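Local structure of pseudoalteromonas arctica PAMC 21717 (Pseudoalteromonas arctica, 5YL7) at residues A[5-10]-A[274-279]; A[82-87]-A[93-98]; A[143-148]-A[153-158]. The protein probably hydrolyses peptide bonds of proteins at low temperature, as a calcium-binding, cold-active serine protease of the subtilase family. All coordinates share one frame; numbering follows the deposited sequence.

Interaction 1. Residues A[5-10]-A[274-279]; sequences DPRFDD and YGYSQG. With CA (calcium ion), chain C.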
ATOM      1  N   ASP A   5       6.444  19.692  -5.678  1.00  9.12           N
ATOM      2  CA  ASP A   5       7.212  18.653  -6.308  1.00  9.08           C
ATOM      3  C   ASP A   5       7.013  18.652  -7.829  1.00  8.49           C
ATOM      4  O   ASP A   5       5.865  18.682  -8.260  1.00  9.59           O
ATOM      5  CB  ASP A   5       6.832  17.298  -5.659  1.00  9.17           C
ATOM      6  CG  ASP A   5       6.965  17.343  -4.166  1.00  7.85           C
ATOM      7  OD1 ASP A   5       6.093  17.946  -3.535  1.00  8.88           O
ATOM      8  OD2 ASP A   5       7.959  16.868  -3.580  1.00  8.34           O
ATOM      9  N   PRO A   6       8.092  18.532  -8.611  1.00  8.04           N
ATOM     10  CA  PRO A   6       7.953  18.777 -10.032  1.00  9.06           C
ATOM     11  C   PRO A   6       7.165  17.718 -10.754  1.00 10.13           C
ATOM     12  O   PRO A   6       6.637  17.966 -11.832  1.00 12.82           O
ATOM     13  CB  PRO A   6       9.391  18.831 -10.526  1.00  9.66           C
ATOM     14  CG  PRO A   6      10.170  18.103  -9.401  1.00 10.84           C
ATOM     15  CD  PRO A   6       9.507  18.463  -8.153  1.00  8.56           C
ATOM     16  N   ARG A   7       7.082  16.487 -10.235  1.00  8.60           N
ATOM     17  CA  ARG A   7       6.243  15.466 -10.832  1.00  8.34           C
ATOM     18  C   ARG A   7       4.814  15.420 -10.305  1.00  7.57           C
ATOM     19  O   ARG A   7       4.042  14.540 -10.740  1.00  8.04           O
ATOM     20  CB  ARG A   7       6.908  14.090 -10.708  1.00  8.14           C
ATOM     21  CG  ARG A   7       8.262  14.007 -11.327  1.00  9.41           C
ATOM     22  CD  ARG A   7       8.276  14.204 -12.772  1.00  9.90           C
ATOM     23  NE  ARG A   7       7.634  13.157 -13.505  1.00 10.23           N
ATOM     24  CZ  ARG A   7       8.143  12.020 -13.869  1.00 10.04           C
ATOM     25  NH1 ARG A   7       9.357  11.624 -13.517  1.00 11.88           N
ATOM     26  NH2 ARG A   7       7.387  11.170 -14.592  1.00 11.76           N
ATOM     27  N   PHE A   8       4.404  16.273  -9.407  1.00  8.34           N
ATOM     28  CA  PHE A   8       3.026  16.297  -8.895  1.00  8.67           C
ATOM     29  C   PHE A   8       2.038  16.339  -9.982  1.00  9.03           C
ATOM     30  O   PHE A   8       1.032  15.622  -9.944  1.00  8.16           O
ATOM     31  CB  PHE A   8       2.823  17.442  -7.922  1.00  9.34           C
ATOM     32  CG  PHE A   8       1.429  17.517  -7.399  1.00  9.11           C
ATOM     33  CD1 PHE A   8       0.935  16.659  -6.430  1.00  9.97           C
ATOM     34  CD2 PHE A   8       0.575  18.453  -7.954  1.00 13.27           C
ATOM     35  CE1 PHE A   8      -0.390  16.778  -6.045  1.00 11.38           C
ATOM     36  CE2 PHE A   8      -0.706  18.561  -7.563  1.00 14.52           C
ATOM     37  CZ  PHE A   8      -1.198  17.738  -6.622  1.00 11.84           C
ATOM     38  N   ASP A   9       2.235  17.153 -11.017  1.00  9.63           N
ATOM     39  CA  ASP A   9       1.241  17.233 -12.038  1.00 10.58           C
ATOM     40  C   ASP A   9       1.028  15.930 -12.801  1.00  9.09           C
ATOM     41  O   ASP A   9      -0.067  15.667 -13.329  1.00 11.42           O
ATOM     42  CB  ASP A   9       1.574  18.358 -13.098  1.00 15.11           C
ATOM     43  CG  ASP A   9       1.292  19.749 -12.565  1.00 22.11           C
ATOM     44  OD1 ASP A   9       0.710  19.973 -11.461  1.00 22.47           O
ATOM     45  OD2 ASP A   9       1.781  20.649 -13.281  1.00 26.56           O
ATOM     46  N   ASP A  10       2.051  15.077 -12.868  1.00  7.98           N
ATOM     47  CA  ASP A  10       1.937  13.758 -13.457  1.00  8.14           C
ATOM     48  C   ASP A  10       1.137  12.772 -12.540  1.00  7.47           C
ATOM     49  O   ASP A  10       0.667  11.755 -13.039  1.00  7.52           O
ATOM     50  CB  ASP A  10       3.343  13.145 -13.761  1.00  8.90           C
ATOM     51  CG  ASP A  10       4.120  13.843 -14.886  1.00 10.53           C
ATOM     52  OD1 ASP A  10       3.410  14.343 -15.775  1.00 12.67           O
ATOM     53  OD2 ASP A  10       5.346  13.905 -14.791  1.00 13.77           O
ATOM     54  N   TYR A 274      11.775   7.252 -10.913  1.00  6.74           N
ATOM     55  CA  TYR A 274      10.336   7.373 -10.729  1.00  6.61           C
ATOM     56  C   TYR A 274       9.663   6.590 -11.744  1.00  7.82           C
ATOM     57  O   TYR A 274      10.119   6.589 -12.921  1.00 10.72           O
ATOM     58  CB  TYR A 274       9.869   8.822 -10.760  1.00  7.51           C
ATOM     59  CG  TYR A 274      10.573   9.695  -9.767  1.00  7.63           C
ATOM     60  CD1 TYR A 274      10.237   9.740  -8.418  1.00  6.85           C
ATOM     61  CD2 TYR A 274      11.701  10.484 -10.154  1.00  8.02           C
ATOM     62  CE1 TYR A 274      10.980  10.448  -7.500  1.00  6.18           C
ATOM     63  CE2 TYR A 274      12.435  11.141  -9.194  1.00  8.66           C
ATOM     64  CZ  TYR A 274      12.020  11.187  -7.901  1.00  6.67           C
ATOM     65  OH  TYR A 274      12.716  11.867  -6.925  1.00  8.96           O
ATOM     66  N   GLY A 275       8.637   5.829 -11.454  1.00  6.41           N
ATOM     67  CA  GLY A 275       8.003   4.982 -12.418  1.00  6.49           C
ATOM     68  C   GLY A 275       6.516   4.855 -12.205  1.00  6.15           C
ATOM     69  O   GLY A 275       5.979   5.070 -11.123  1.00  5.66           O
ATOM     70  N   TYR A 276       5.831   4.611 -13.354  1.00  5.43           N
ATOM     71  CA  TYR A 276       4.396   4.394 -13.367  1.00  5.97           C
ATOM     72  C   TYR A 276       4.079   2.933 -13.330  1.00  5.70           C
ATOM     73  O   TYR A 276       4.556   2.178 -14.136  1.00  6.82           O
ATOM     74  CB  TYR A 276       3.732   5.001 -14.648  1.00  6.68           C
ATOM     75  CG  TYR A 276       3.874   6.447 -14.860  1.00  6.46           C
ATOM     76  CD1 TYR A 276       2.990   7.389 -14.334  1.00  6.47           C
ATOM     77  CD2 TYR A 276       4.899   6.928 -15.681  1.00  8.42           C
ATOM     78  CE1 TYR A 276       3.131   8.756 -14.590  1.00  8.03           C
ATOM     79  CE2 TYR A 276       5.024   8.300 -15.933  1.00  8.87           C
ATOM     80  CZ  TYR A 276       4.154   9.138 -15.418  1.00  8.24           C
ATOM     81  OH  TYR A 276       4.235  10.538 -15.634  1.00 11.38           O
ATOM     82  N   SER A 277       3.245   2.533 -12.339  1.00  6.38           N
ATOM     83  CA  SER A 277       2.856   1.147 -12.152  1.00  6.36           C
ATOM     84  C   SER A 277       1.353   1.078 -12.075  1.00  6.35           C
ATOM     85  O   SER A 277       0.674   2.099 -11.989  1.00  7.95           O
ATOM     86  CB  SER A 277       3.463   0.561 -10.904  1.00  8.75           C
ATOM     87  OG  SER A 277       4.890   0.334 -11.070  1.00 13.16           O
ATOM     88  N   GLN A 278       0.802  -0.091 -12.052  1.00  6.32           N
ATOM     89  CA  GLN A 278      -0.655  -0.274 -11.901  1.00  6.44           C
ATOM     90  C   GLN A 278      -0.996  -1.471 -11.041  1.00  5.21           C
ATOM     91  O   GLN A 278      -0.235  -2.416 -10.972  1.00  6.46           O
ATOM     92  CB  GLN A 278      -1.371  -0.438 -13.225  1.00  6.44           C
ATOM     93  CG  GLN A 278      -1.054  -1.676 -13.988  1.00  7.47           C
ATOM     94  CD  GLN A 278      -1.905  -1.939 -15.212  1.00  7.80           C
ATOM     95  OE1 GLN A 278      -2.777  -1.181 -15.547  1.00  7.46           O
ATOM     96  NE2 GLN A 278      -1.666  -3.057 -15.830  1.00 10.69           N
ATOM     97  N   GLY A 279      -2.198  -1.381 -10.433  1.00  4.78           N
ATOM     98  CA  GLY A 279      -2.732  -2.529  -9.708  1.00  5.06           C
ATOM     99  C   GLY A 279      -3.552  -2.062  -8.605  1.00  5.07           C
ATOM    100  O   GLY A 279      -3.556  -0.922  -8.122  1.00  5.63           O
TER
HETATM  101 CA    CA C 801       9.277  14.920  -3.440  1.00  6.54          CA
HETATM  102  O   HOH W   1       8.774   8.431 -15.124  1.00 22.43           O
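Arg7 reaches across to Tyr274 and Tyr276 with its guanidinium plane steeply inclined to both rings, 65° away from that of Tyr276. Neither ring is stacked on it; the contacts are made by its terminal nitrogens. NH2 gives a weak hydrogen bond to Tyr276 OH (3.4 Å), which lies near the guanidinium plane. NH1 lies beside Tyr274 CB at 4.0 Å. The Arg7 chain is folded at chi2 (-64°) and chi3, which brings NE back to Asp10. There NE donates in plane to the anti lone pair of Asp10 OD2 at 2.7 Å, a salt bridge that fixes the guanidinium's rotation. The Tyr276 hydroxyl lies beside this pair, 3.3 Å from Asp10 CB, with the carboxylate and ring planes 63° apart. A water joins Arg7 NH2 to Tyr274 O. Arginine suits the place because it can serve an acid, a phenol and a water at once; its side chain, like those of Asp10 and both tyrosines, touches Leu259 of strand 258-263. Asp5, at the start of the turn leading to Phe8, binds calcium through OD2 (2.4 Å) beside Asp49, Val111, Asn114, Glu116 and Val118. An N-terminal segment held by calcium is a familiar feature of subtilisin-like proteases.

Interaction 2. Residues A[82-87]-A[93-98]; sequences DAVAAN and GAQNSS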
ATOM      1  N   ASP A  82      13.874  -8.661  -6.066  1.00  6.93           N
ATOM      2  CA  ASP A  82      13.077  -9.927  -6.183  1.00  7.27           C
ATOM      3  C   ASP A  82      13.071 -10.506  -7.564  1.00  7.83           C
ATOM      4  O   ASP A  82      12.262 -11.402  -7.875  1.00  8.50           O
ATOM      5  CB  ASP A  82      11.672  -9.752  -5.570  1.00  7.24           C
ATOM      6  CG  ASP A  82      10.841  -8.831  -6.338  1.00  8.24           C
ATOM      7  OD1 ASP A  82      11.248  -8.359  -7.421  1.00  9.60           O
ATOM      8  OD2 ASP A  82       9.724  -8.458  -5.941  1.00  9.43           O
ATOM      9  N   ALA A  83      13.989 -10.081  -8.415  1.00  6.79           N
ATOM     10  CA  ALA A  83      14.146 -10.670  -9.730  1.00  7.13           C
ATOM     11  C   ALA A  83      14.327 -12.162  -9.624  1.00  7.45           C
ATOM     12  O   ALA A  83      14.993 -12.670  -8.754  1.00  8.61           O
ATOM     13  CB  ALA A  83      15.373 -10.103 -10.488  1.00  6.64           C
ATOM     14  N   VAL A  84      13.715 -12.835 -10.625  1.00  7.81           N
ATOM     15  CA  VAL A  84      13.812 -14.313 -10.722  1.00  9.47           C
ATOM     16  C   VAL A  84      14.176 -14.703 -12.178  1.00 10.26           C
ATOM     17  O   VAL A  84      13.704 -14.151 -13.120  1.00 10.71           O
ATOM     18  CB  VAL A  84      12.517 -15.004 -10.216  1.00 10.37           C
ATOM     19  CG1 VAL A  84      12.432 -14.941  -8.724  1.00 10.42           C
ATOM     20  CG2 VAL A  84      11.329 -14.490 -10.904  1.00 10.83           C
ATOM     21  N   ALA A  85      14.870 -15.822 -12.209  1.00 11.39           N
ATOM     22  CA  ALA A  85      15.190 -16.465 -13.530  1.00 13.95           C
ATOM     23  C   ALA A  85      14.041 -17.311 -13.942  1.00 15.11           C
ATOM     24  O   ALA A  85      13.194 -17.679 -13.096  1.00 14.48           O
ATOM     25  CB  ALA A  85      16.396 -17.288 -13.328  1.00 14.98           C
ATOM     26  N   ALA A  86      14.016 -17.672 -15.244  1.00 16.87           N
ATOM     27  CA  ALA A  86      12.976 -18.582 -15.728  1.00 17.74           C
ATOM     28  C   ALA A  86      12.935 -19.892 -14.919  1.00 17.06           C
ATOM     29  O   ALA A  86      13.981 -20.395 -14.499  1.00 16.89           O
ATOM     30  CB  ALA A  86      13.283 -18.976 -17.185  1.00 18.86           C
ATOM     31  N   ASN A  87      11.727 -20.242 -14.522  1.00 17.32           N
ATOM     32  CA  ASN A  87      11.506 -21.479 -13.717  1.00 18.14           C
ATOM     33  C   ASN A  87      12.067 -21.520 -12.329  1.00 19.52           C
ATOM     34  O   ASN A  87      11.889 -22.483 -11.589  1.00 19.44           O
ATOM     35  CB  ASN A  87      12.052 -22.739 -14.457  1.00 19.65           C
ATOM     36  CG  ASN A  87      11.505 -22.863 -15.817  1.00 24.29           C
ATOM     37  OD1 ASN A  87      10.321 -22.721 -15.982  1.00 21.73           O
ATOM     38  ND2 ASN A  87      12.376 -22.983 -16.821  1.00 28.01           N
ATOM     39  N   GLY A  93       8.286 -17.319 -16.368  1.00 16.16           N
ATOM     40  CA  GLY A  93       9.355 -16.672 -17.152  1.00 15.55           C
ATOM     41  C   GLY A  93      10.201 -15.774 -16.268  1.00 14.65           C
ATOM     42  O   GLY A  93       9.826 -15.433 -15.104  1.00 14.93           O
ATOM     43  N   ALA A  94      11.294 -15.386 -16.815  1.00 15.32           N
ATOM     44  CA  ALA A  94      12.229 -14.465 -16.112  1.00 13.87           C
ATOM     45  C   ALA A  94      11.494 -13.155 -15.872  1.00 12.67           C
ATOM     46  O   ALA A  94      10.694 -12.649 -16.589  1.00 14.75           O
ATOM     47  CB  ALA A  94      13.533 -14.260 -16.898  1.00 15.16           C
ATOM     48  N   GLN A  95      11.774 -12.602 -14.674  1.00 11.58           N
ATOM     49  CA  GLN A  95      11.177 -11.318 -14.277  1.00 11.73           C
ATOM     50  C   GLN A  95      12.251 -10.451 -13.601  1.00  9.12           C
ATOM     51  O   GLN A  95      13.009 -10.918 -12.800  1.00  9.67           O
ATOM     52  CB  GLN A  95      10.094 -11.524 -13.199  1.00 13.84           C
ATOM     53  CG  GLN A  95       8.940 -12.447 -13.644  1.00 19.98           C
ATOM     54  CD  GLN A  95       8.133 -11.820 -14.763  1.00 34.23           C
ATOM     55  OE1 GLN A  95       7.778 -10.611 -14.677  1.00 49.96           O
ATOM     56  NE2 GLN A  95       7.873 -12.622 -15.878  1.00 39.03           N
ATOM     57  N   ASN A  96      12.246  -9.195 -13.999  1.00  8.84           N
ATOM     58  CA  ASN A  96      13.076  -8.195 -13.301  1.00  8.24           C
ATOM     59  C   ASN A  96      12.538  -7.862 -11.945  1.00  8.43           C
ATOM     60  O   ASN A  96      11.401  -8.208 -11.588  1.00  8.74           O
ATOM     61  CB  ASN A  96      13.130  -6.937 -14.158  1.00 10.29           C
ATOM     62  CG  ASN A  96      13.999  -7.069 -15.422  1.00 12.43           C
ATOM     63  OD1 ASN A  96      14.740  -8.005 -15.578  1.00 14.58           O
ATOM     64  ND2 ASN A  96      14.071  -5.964 -16.154  1.00 18.77           N
ATOM     65  N   SER A  97      13.372  -7.222 -11.144  1.00  7.03           N
ATOM     66  CA  SER A  97      12.912  -6.828  -9.793  1.00  6.17           C
ATOM     67  C   SER A  97      11.795  -5.853  -9.905  1.00  6.10           C
ATOM     68  O   SER A  97      11.740  -4.973 -10.676  1.00  8.35           O
ATOM     69  CB  SER A  97      14.113  -6.236  -9.054  1.00  6.04           C
ATOM     70  OG  SER A  97      15.073  -7.214  -8.737  1.00  6.33           O
ATOM     71  N   SER A  98      10.857  -6.042  -8.976  1.00  5.98           N
ATOM     72  CA  SER A  98       9.650  -5.230  -8.927  1.00  6.79           C
ATOM     73  C   SER A  98       9.815  -3.874  -8.289  1.00  5.93           C
ATOM     74  O   SER A  98       9.103  -2.921  -8.573  1.00  7.53           O
ATOM     75  CB  SER A  98       8.509  -5.952  -8.152  1.00  7.05           C
ATOM     76  OG  SER A  98       8.803  -6.093  -6.799  1.00  7.28           O
TER
HETATM   77  O   HOH W   2      10.329 -10.071  -9.815  1.00 18.30           O
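Gly93 opens the second segment against Ala86, where two extended chains run antiparallel and the absence of large side chains at Ala86, Gly93 and Ala94 lets the backbones come close. Ala94 follows, its CA 3.4 Å from Val84 O in a CA-H...O contact, and its methyl group fits close to the backbone of the partner chain. At Gln95 the backbones join in an antiparallel hydrogen-bonded pair with Val84. Gln95 N donates to Val84 O at 2.9 Å and is almost straight (170°); Val84 N returns a bond of 3.0 Å to Gln95 O. Both donors lie in the plane of the carbonyl they meet. Beside this bridge Val84 CG2 rests on Gln95 CB at 3.9 Å, while the amide of the bent glutamine chain leads away. At Asn96 the CB points away from the partner, and its O lies 2.8 Å from a water that also approaches Asp82 OD1. Ser97 is buried: its OG accepts from Ala83 N (3.1 Å) and is bonded as well to Ser267 O, so a small hydroxyl links two neighbouring loops. Ser98 ends the segment in a two-pronged grip on Asp82. Its N donates to OD1 at 2.8 Å and its OG to OD2 at 2.7 Å, each on the syn side and slightly out of the carboxylate plane. Ser98 chi1 of 67° places OG between its own N and carbonyl carbon, where it can face the same carboxylate as the N-H. Two donors on one carboxylate would be expected to stabilise its charged form, and through Ser98 OG, which also bonds the backbone N of His100, the aspartate is tied indirectly to the main chain of the probable catalytic histidine.

Interaction 3. Residues A[143-148]-A[153-158]; sequences IADGII and GSVSGI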
ATOM      1  N   ILE A 143       4.057 -13.244   6.497  1.00  6.14           N
ATOM      2  CA  ILE A 143       3.137 -12.107   6.349  1.00  6.10           C
ATOM      3  C   ILE A 143       2.375 -11.884   7.632  1.00  6.71           C
ATOM      4  O   ILE A 143       2.220 -10.746   8.110  1.00  6.77           O
ATOM      5  CB  ILE A 143       2.248 -12.262   5.134  1.00  6.70           C
ATOM      6  CG1 ILE A 143       3.121 -12.332   3.868  1.00  6.93           C
ATOM      7  CG2 ILE A 143       1.218 -11.190   5.097  1.00  6.97           C
ATOM      8  CD1 ILE A 143       2.412 -12.887   2.661  1.00  8.17           C
ATOM      9  N   ALA A 144       1.864 -12.960   8.210  1.00  6.61           N
ATOM     10  CA  ALA A 144       1.072 -12.855   9.457  1.00  6.49           C
ATOM     11  C   ALA A 144       1.887 -12.355  10.592  1.00  6.39           C
ATOM     12  O   ALA A 144       1.453 -11.469  11.352  1.00  6.66           O
ATOM     13  CB  ALA A 144       0.452 -14.216   9.771  1.00  7.94           C
ATOM     14  N   ASP A 145       3.127 -12.820  10.760  1.00  6.67           N
ATOM     15  CA  ASP A 145       4.002 -12.274  11.781  1.00  6.90           C
ATOM     16  C   ASP A 145       4.315 -10.777  11.554  1.00  6.83           C
ATOM     17  O   ASP A 145       4.449  -9.983  12.463  1.00  6.58           O
ATOM     18  CB  ASP A 145       5.239 -13.123  11.919  1.00  8.01           C
ATOM     19  CG  ASP A 145       5.007 -14.422  12.622  1.00  8.48           C
ATOM     20  OD1 ASP A 145       3.966 -14.550  13.336  1.00 10.73           O
ATOM     21  OD2 ASP A 145       5.917 -15.276  12.559  1.00  9.54           O
ATOM     22  N   GLY A 146       4.411 -10.426  10.246  1.00  5.84           N
ATOM     23  CA  GLY A 146       4.550  -9.034   9.922  1.00  5.71           C
ATOM     24  C   GLY A 146       3.407  -8.126  10.393  1.00  5.67           C
ATOM     25  O   GLY A 146       3.618  -7.043  10.894  1.00  6.18           O
ATOM     26  N   ILE A 147       2.189  -8.672  10.181  1.00  5.48           N
ATOM     27  CA  ILE A 147       0.977  -7.939  10.636  1.00  5.71           C
ATOM     28  C   ILE A 147       1.018  -7.769  12.151  1.00  6.25           C
ATOM     29  O   ILE A 147       0.842  -6.658  12.664  1.00  6.10           O
ATOM     30  CB  ILE A 147      -0.285  -8.716  10.258  1.00  5.64           C
ATOM     31  CG1 ILE A 147      -0.453  -8.792   8.694  1.00  6.20           C
ATOM     32  CG2 ILE A 147      -1.499  -8.184  10.941  1.00  5.93           C
ATOM     33  CD1 ILE A 147      -1.495  -9.787   8.223  1.00  6.34           C
ATOM     34  N   ILE A 148       1.313  -8.862  12.832  1.00  5.91           N
ATOM     35  CA  ILE A 148       1.377  -8.791  14.328  1.00  6.35           C
ATOM     36  C   ILE A 148       2.412  -7.763  14.791  1.00  6.13           C
ATOM     37  O   ILE A 148       2.100  -6.847  15.568  1.00  6.30           O
ATOM     38  CB  ILE A 148       1.691 -10.194  14.885  1.00  6.80           C
ATOM     39  CG1 ILE A 148       0.536 -11.145  14.609  1.00  7.15           C
ATOM     40  CG2 ILE A 148       1.992 -10.095  16.413  1.00  7.47           C
ATOM     41  CD1 ILE A 148       0.934 -12.580  14.740  1.00  8.21           C
ATOM     42  N   GLY A 153       2.445  -5.945  18.327  1.00  9.70           N
ATOM     43  CA  GLY A 153       2.375  -7.206  18.996  1.00  9.93           C
ATOM     44  C   GLY A 153       3.684  -7.920  19.007  1.00 11.75           C
ATOM     45  O   GLY A 153       4.620  -7.606  18.294  1.00 13.82           O
ATOM     46  N   SER A 154       3.758  -8.984  19.765  1.00 13.89           N
ATOM     47  CA  SER A 154       4.992  -9.724  19.979  1.00 14.39           C
ATOM     48  C   SER A 154       5.087 -10.948  19.099  1.00 13.06           C
ATOM     49  O   SER A 154       4.077 -11.681  18.964  1.00 15.60           O
ATOM     50  CB  SER A 154       5.115 -10.086  21.486  1.00 17.92           C
ATOM     51  OG  SER A 154       5.192  -8.910  22.247  1.00 28.69           O
ATOM     52  N   VAL A 155       6.269 -11.144  18.516  1.00 10.66           N
ATOM     53  CA  VAL A 155       6.595 -12.306  17.706  1.00 11.17           C
ATOM     54  C   VAL A 155       7.820 -12.884  18.355  1.00 12.06           C
ATOM     55  O   VAL A 155       8.811 -12.220  18.576  1.00 11.57           O
ATOM     56  CB  VAL A 155       6.823 -11.916  16.212  1.00 11.04           C
ATOM     57  CG1 VAL A 155       7.315 -13.068  15.394  1.00 11.12           C
ATOM     58  CG2 VAL A 155       5.556 -11.260  15.658  1.00 11.22           C
ATOM     59  N   SER A 156       7.773 -14.198  18.587  1.00 14.06           N
ATOM     60  CA  SER A 156       8.983 -14.863  19.167  1.00 14.87           C
ATOM     61  C   SER A 156      10.258 -14.680  18.305  1.00 13.46           C
ATOM     62  O   SER A 156      10.035 -14.726  17.101  1.00 20.89           O
ATOM     63  CB  SER A 156       8.672 -16.361  19.186  1.00 16.62           C
ATOM     64  OG  SER A 156       7.520 -16.723  19.979  1.00 27.54           O
ATOM     65  N   GLY A 157      11.319 -14.249  19.006  1.00 18.41           N
ATOM     66  CA  GLY A 157      12.652 -14.078  18.409  1.00 18.05           C
ATOM     67  C   GLY A 157      12.829 -12.704  17.825  1.00 19.02           C
ATOM     68  O   GLY A 157      13.880 -12.386  17.313  1.00 23.28           O
ATOM     69  N   ILE A 158      11.846 -11.815  17.924  1.00 13.64           N
ATOM     70  CA  ILE A 158      11.967 -10.531  17.246  1.00 13.28           C
ATOM     71  C   ILE A 158      11.929  -9.427  18.348  1.00 10.81           C
ATOM     72  O   ILE A 158      10.967  -9.384  19.091  1.00 11.97           O
ATOM     73  CB  ILE A 158      10.806 -10.292  16.267  1.00 14.30           C
ATOM     74  CG1 ILE A 158      10.700 -11.428  15.230  1.00 15.77           C
ATOM     75  CG2 ILE A 158      10.949  -8.931  15.539  1.00 13.60           C
ATOM     76  CD1 ILE A 158       9.752 -11.115  14.107  1.00 19.37           C
TER
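The carboxylate of Asp145 presents one face to Val155, whose CG1 lies almost straight above Asp145 CG at 3.9 Å, while OD2 is engaged in a salt bridge with Arg73. An aspartate thus serves both environments, offering its face to a hydrophobic neighbour and a charged oxygen to an arginine. The other branch of Val155, CG2, reaches the helix backbone at Asp145 O (3.6 Å) and touches Ile148 CG2 at 3.8 Å. With CG1 anti to the backbone N (chi1 173°), CG1 meets the carboxylate and CG2 is turned toward the Asp145 carbonyl and Ile148, one turn on. The two branches of valine let one residue touch both. At Ile148 itself, Gly153 N donates to the carbonyl O at 2.9 Å from above the carbonyl plane, and Ser151 OG bonds the same oxygen, so two donors hold the carbonyl near the helix end. Gly153, lacking a side chain, lets the returning chain pass close to Ile148 CG2. Beyond Val155 the chain bends through a type II turn to Ile158, with Gly157 supplying the positive phi of its third position. The segment thus folds back over the outer side of helix 140-150, where Val155 and Ile158 also touch Trp149; Ala144 and Ile148 pack on helix 180-191, and Ile143 and Ile147 reach strand 167-170 of the parallel sheet.

Overall arrangement
From the N terminus, the loop 5-10 waits until strand 272-277 to be met, so interaction 1 closes a loop of 263 residues and encloses both others. Within it, interaction 2 closes a short loop, with five residues between its segments, just before helix 100-109. Interaction 3 comes next in series, closing a still shorter one as the chain leaves helix 140-150 for strand 167-170. None crosses another. Interaction 1 ties the N-terminal segment to the hairpin 258-277, and interaction 2 also bonds to that hairpin, its nearest atoms about 6 Å from those of interaction 1. Interaction 3 lies across the chain's centre from interaction 1, its nearest atoms about 17 Å from it and about 12 Å from interaction 2.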